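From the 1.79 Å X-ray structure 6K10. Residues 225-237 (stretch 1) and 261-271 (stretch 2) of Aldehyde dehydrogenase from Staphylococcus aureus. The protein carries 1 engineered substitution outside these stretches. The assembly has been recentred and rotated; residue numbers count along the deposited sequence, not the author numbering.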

# COMPACT_ATOMS: atom_id res chain seq x y z
N ILE A 225 28.52 -2.22 4.02
CA ILE A 225 29.69 -1.71 3.31
C ILE A 225 30.55 -0.97 4.32
O ILE A 225 30.04 -0.10 5.04
CB ILE A 225 29.31 -0.80 2.13
CG1 ILE A 225 28.33 -1.49 1.19
CG2 ILE A 225 30.55 -0.42 1.34
CD1 ILE A 225 27.55 -0.53 0.29
N VAL A 226 31.82 -1.32 4.39
CA VAL A 226 32.81 -0.65 5.22
C VAL A 226 33.89 -0.16 4.27
O VAL A 226 34.70 -0.96 3.79
CB VAL A 226 33.38 -1.56 6.31
CG1 VAL A 226 34.47 -0.84 7.12
CG2 VAL A 226 32.28 -2.09 7.21
N ASP A 227 33.90 1.13 3.97
CA ASP A 227 34.89 1.65 3.04
C ASP A 227 36.14 2.11 3.78
O ASP A 227 36.22 2.07 5.01
CB ASP A 227 34.29 2.74 2.14
CG ASP A 227 34.18 4.12 2.80
OD1 ASP A 227 34.72 4.38 3.89
OD2 ASP A 227 33.53 4.98 2.17
N GLU A 228 37.14 2.55 3.01
CA GLU A 228 38.47 2.81 3.55
C GLU A 228 38.52 4.04 4.45
O GLU A 228 39.54 4.23 5.12
CB GLU A 228 39.47 2.95 2.40
CG GLU A 228 39.15 4.05 1.39
CD GLU A 228 38.30 3.56 0.24
OE1 GLU A 228 37.39 2.73 0.48
OE2 GLU A 228 38.53 4.00 -0.91
N THR A 229 37.47 4.85 4.48
CA THR A 229 37.44 6.02 5.36
C THR A 229 36.73 5.75 6.68
O THR A 229 36.69 6.65 7.53
CB THR A 229 36.74 7.20 4.66
OG1 THR A 229 35.33 6.93 4.55
CG2 THR A 229 37.32 7.40 3.27
N ALA A 230 36.20 4.55 6.88
CA ALA A 230 35.37 4.28 8.05
C ALA A 230 36.17 4.35 9.34
O ALA A 230 37.37 4.09 9.38
CB ALA A 230 34.72 2.90 7.92
N ASN A 231 35.47 4.73 10.42
CA ASN A 231 35.99 4.59 11.77
C ASN A 231 35.86 3.11 12.13
O ASN A 231 34.77 2.64 12.44
CB ASN A 231 35.22 5.48 12.74
CG ASN A 231 35.83 5.49 14.13
OD1 ASN A 231 36.30 4.47 14.64
ND2 ASN A 231 35.83 6.66 14.77
N ILE A 232 36.98 2.39 12.10
CA ILE A 232 36.93 0.93 12.12
C ILE A 232 36.43 0.42 13.46
O ILE A 232 35.59 -0.49 13.52
CB ILE A 232 38.31 0.35 11.77
CG1 ILE A 232 38.75 0.82 10.38
CG2 ILE A 232 38.28 -1.17 11.84
CD1 ILE A 232 37.92 0.25 9.25
N LYS A 233 36.94 0.97 14.57
CA LYS A 233 36.55 0.45 15.87
C LYS A 233 35.09 0.75 16.18
O LYS A 233 34.36 -0.11 16.67
CB LYS A 233 37.45 1.01 16.97
CG LYS A 233 37.22 0.32 18.32
CD LYS A 233 37.36 -1.19 18.18
CE LYS A 233 37.32 -1.90 19.53
NZ LYS A 233 36.01 -1.75 20.23
N VAL A 234 34.64 1.98 15.89
CA VAL A 234 33.23 2.32 16.09
C VAL A 234 32.34 1.51 15.16
O VAL A 234 31.25 1.08 15.55
CB VAL A 234 33.02 3.83 15.91
CG1 VAL A 234 31.55 4.19 16.08
CG2 VAL A 234 33.87 4.61 16.89
N ALA A 235 32.79 1.30 13.92
CA ALA A 235 32.04 0.45 13.00
C ALA A 235 31.88 -0.95 13.57
O ALA A 235 30.79 -1.53 13.55
CB ALA A 235 32.72 0.40 11.64
N SER A 236 32.97 -1.52 14.09
CA SER A 236 32.92 -2.88 14.61
C SER A 236 31.98 -2.98 15.81
O SER A 236 31.30 -4.00 15.99
CB SER A 236 34.32 -3.34 14.99
OG SER A 236 34.70 -2.85 16.26
N GLU A 237 31.91 -1.92 16.62
CA GLU A 237 31.01 -1.95 17.78
C GLU A 237 29.55 -1.91 17.34
O GLU A 237 28.72 -2.66 17.86
CB GLU A 237 31.34 -0.77 18.71
CG GLU A 237 32.61 -0.97 19.52
CD GLU A 237 33.14 0.32 20.11
OE1 GLU A 237 32.42 1.34 20.08
OE2 GLU A 237 34.29 0.32 20.61
N GLU A 261 39.54 -3.55 0.65
CA GLU A 261 40.76 -4.32 0.80
C GLU A 261 41.71 -3.74 1.84
O GLU A 261 42.30 -4.47 2.64
CB GLU A 261 41.48 -4.42 -0.55
CG GLU A 261 41.48 -5.78 -1.19
CD GLU A 261 41.91 -5.71 -2.64
OE1 GLU A 261 42.57 -4.71 -3.01
OE2 GLU A 261 41.60 -6.64 -3.40
N SER A 262 41.86 -2.41 1.82
CA SER A 262 42.89 -1.76 2.62
C SER A 262 42.61 -1.78 4.12
O SER A 262 43.52 -1.51 4.90
CB SER A 262 43.06 -0.31 2.15
OG SER A 262 41.93 0.47 2.48
N VAL A 263 41.39 -2.10 4.53
CA VAL A 263 41.05 -2.04 5.95
C VAL A 263 40.40 -3.34 6.42
O VAL A 263 39.85 -3.39 7.53
CB VAL A 263 40.14 -0.84 6.25
CG1 VAL A 263 40.87 0.47 5.99
CG2 VAL A 263 38.87 -0.92 5.42
N LYS A 264 40.45 -4.39 5.60
CA LYS A 264 39.87 -5.67 6.01
C LYS A 264 40.49 -6.18 7.30
O LYS A 264 39.79 -6.51 8.26
CB LYS A 264 40.03 -6.73 4.93
CG LYS A 264 39.59 -8.11 5.45
CD LYS A 264 39.76 -9.23 4.44
CE LYS A 264 41.21 -9.52 4.11
NZ LYS A 264 41.94 -10.12 5.26
N ASP A 265 41.82 -6.27 7.33
CA ASP A 265 42.49 -6.84 8.50
C ASP A 265 42.26 -5.97 9.73
O ASP A 265 42.12 -6.49 10.85
CB ASP A 265 43.98 -7.01 8.22
CG ASP A 265 44.24 -8.09 7.19
OD1 ASP A 265 43.49 -9.09 7.16
OD2 ASP A 265 45.20 -7.94 6.41
N ASP A 266 42.21 -4.65 9.55
CA ASP A 266 41.85 -3.77 10.66
C ASP A 266 40.45 -4.08 11.18
O ASP A 266 40.22 -4.11 12.39
CB ASP A 266 41.93 -2.31 10.22
CG ASP A 266 43.35 -1.83 10.00
OD1 ASP A 266 44.27 -2.34 10.69
OD2 ASP A 266 43.55 -0.95 9.15
N LEU A 267 39.51 -4.33 10.27
CA LEU A 267 38.14 -4.60 10.68
C LEU A 267 38.04 -5.92 11.43
O LEU A 267 37.36 -6.00 12.46
CB LEU A 267 37.21 -4.61 9.47
CG LEU A 267 35.73 -4.83 9.79
CD1 LEU A 267 35.20 -3.67 10.63
CD2 LEU A 267 34.92 -5.00 8.52
N ILE A 268 38.71 -6.96 10.94
CA ILE A 268 38.68 -8.25 11.61
C ILE A 268 39.24 -8.12 13.02
O ILE A 268 38.68 -8.66 13.99
CB ILE A 268 39.45 -9.30 10.79
CG1 ILE A 268 38.70 -9.60 9.50
CG2 ILE A 268 39.66 -10.57 11.61
CD1 ILE A 268 39.36 -10.66 8.65
N THR A 269 40.36 -7.40 13.17
CA THR A 269 40.94 -7.19 14.48
C THR A 269 39.96 -6.47 15.41
O THR A 269 39.79 -6.86 16.57
CB THR A 269 42.24 -6.38 14.35
OG1 THR A 269 43.23 -7.18 13.69
CG2 THR A 269 42.76 -5.96 15.72
N ALA A 270 39.31 -5.42 14.90
CA ALA A 270 38.40 -4.64 15.74
C ALA A 270 37.15 -5.43 16.10
O ALA A 270 36.66 -5.35 17.23
CB ALA A 270 38.03 -3.34 15.04
N LEU A 271 36.61 -6.20 15.14
CA LEU A 271 35.44 -7.02 15.43
C LEU A 271 35.74 -8.05 16.51
O LEU A 271 34.94 -8.25 17.43
CB LEU A 271 34.95 -7.72 14.16
CG LEU A 271 34.28 -6.87 13.07
CD1 LEU A 271 34.24 -7.65 11.77
CD2 LEU A 271 32.88 -6.45 13.50

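No hydrogen bond or salt bridge crosses between the two stretches; the contact, which buries 510 Å² summed over both sides, rests on packing. Helices 232-237 and 264-271 run at 52° to one another, with axes 8.6 Å apart at closest approach.

Along stretch 2, S262 makes the first contact, its OG 3.5 Å from E228 CB at an exposed margin. V263, at the N-cap position of its helix, points toward stretch 1. Its CB lies 3.9 Å from I232 CD1, while its CG2 sits 4.0 Å from D227 O and its CG1 4.1 Å from E228 O, so this compact branched side chain fits against the D227-A230 turn. That type I turn is braced internally by A230 N to D227 O (3.1 Å) and by T229 N to D227 OD1 (2.9 Å).

D266 O is 3.6 Å from I232 CG2 and D266 CB 4.2 Å from the same atom; D266 is exposed, and its carboxylate makes no contact with stretch 1. L267 starts sideways, but chi1 of -177° and chi2 of 64° bring its end nearer stretch 1. Its CD2 reaches V226 CG2 at 4.1 Å and its CD1 reaches I232 CG2 at 4.1 Å, linking strand and helix through apolar contacts. I232, with both chi angles m, has the largest covered area of any residue here, 83 Å².

A270 points toward stretch 1, and its CB is 3.9 Å from both I232 CG2 and K233 CD. The lysine's aliphatic portion packs here while its NZ forms a salt bridge with E237 OE2 at 2.7 Å. A270 CB also approaches S236 OG at 3.6 Å; that hydroxyl donates to K233 O (2.8 Å), satisfying its polarity within the buried contact. Finally, L271 points away at CB, yet its CD2 returns to within 3.7 Å of S236 CB, where the CA atoms of S236 and L271 are 4.9 Å apart.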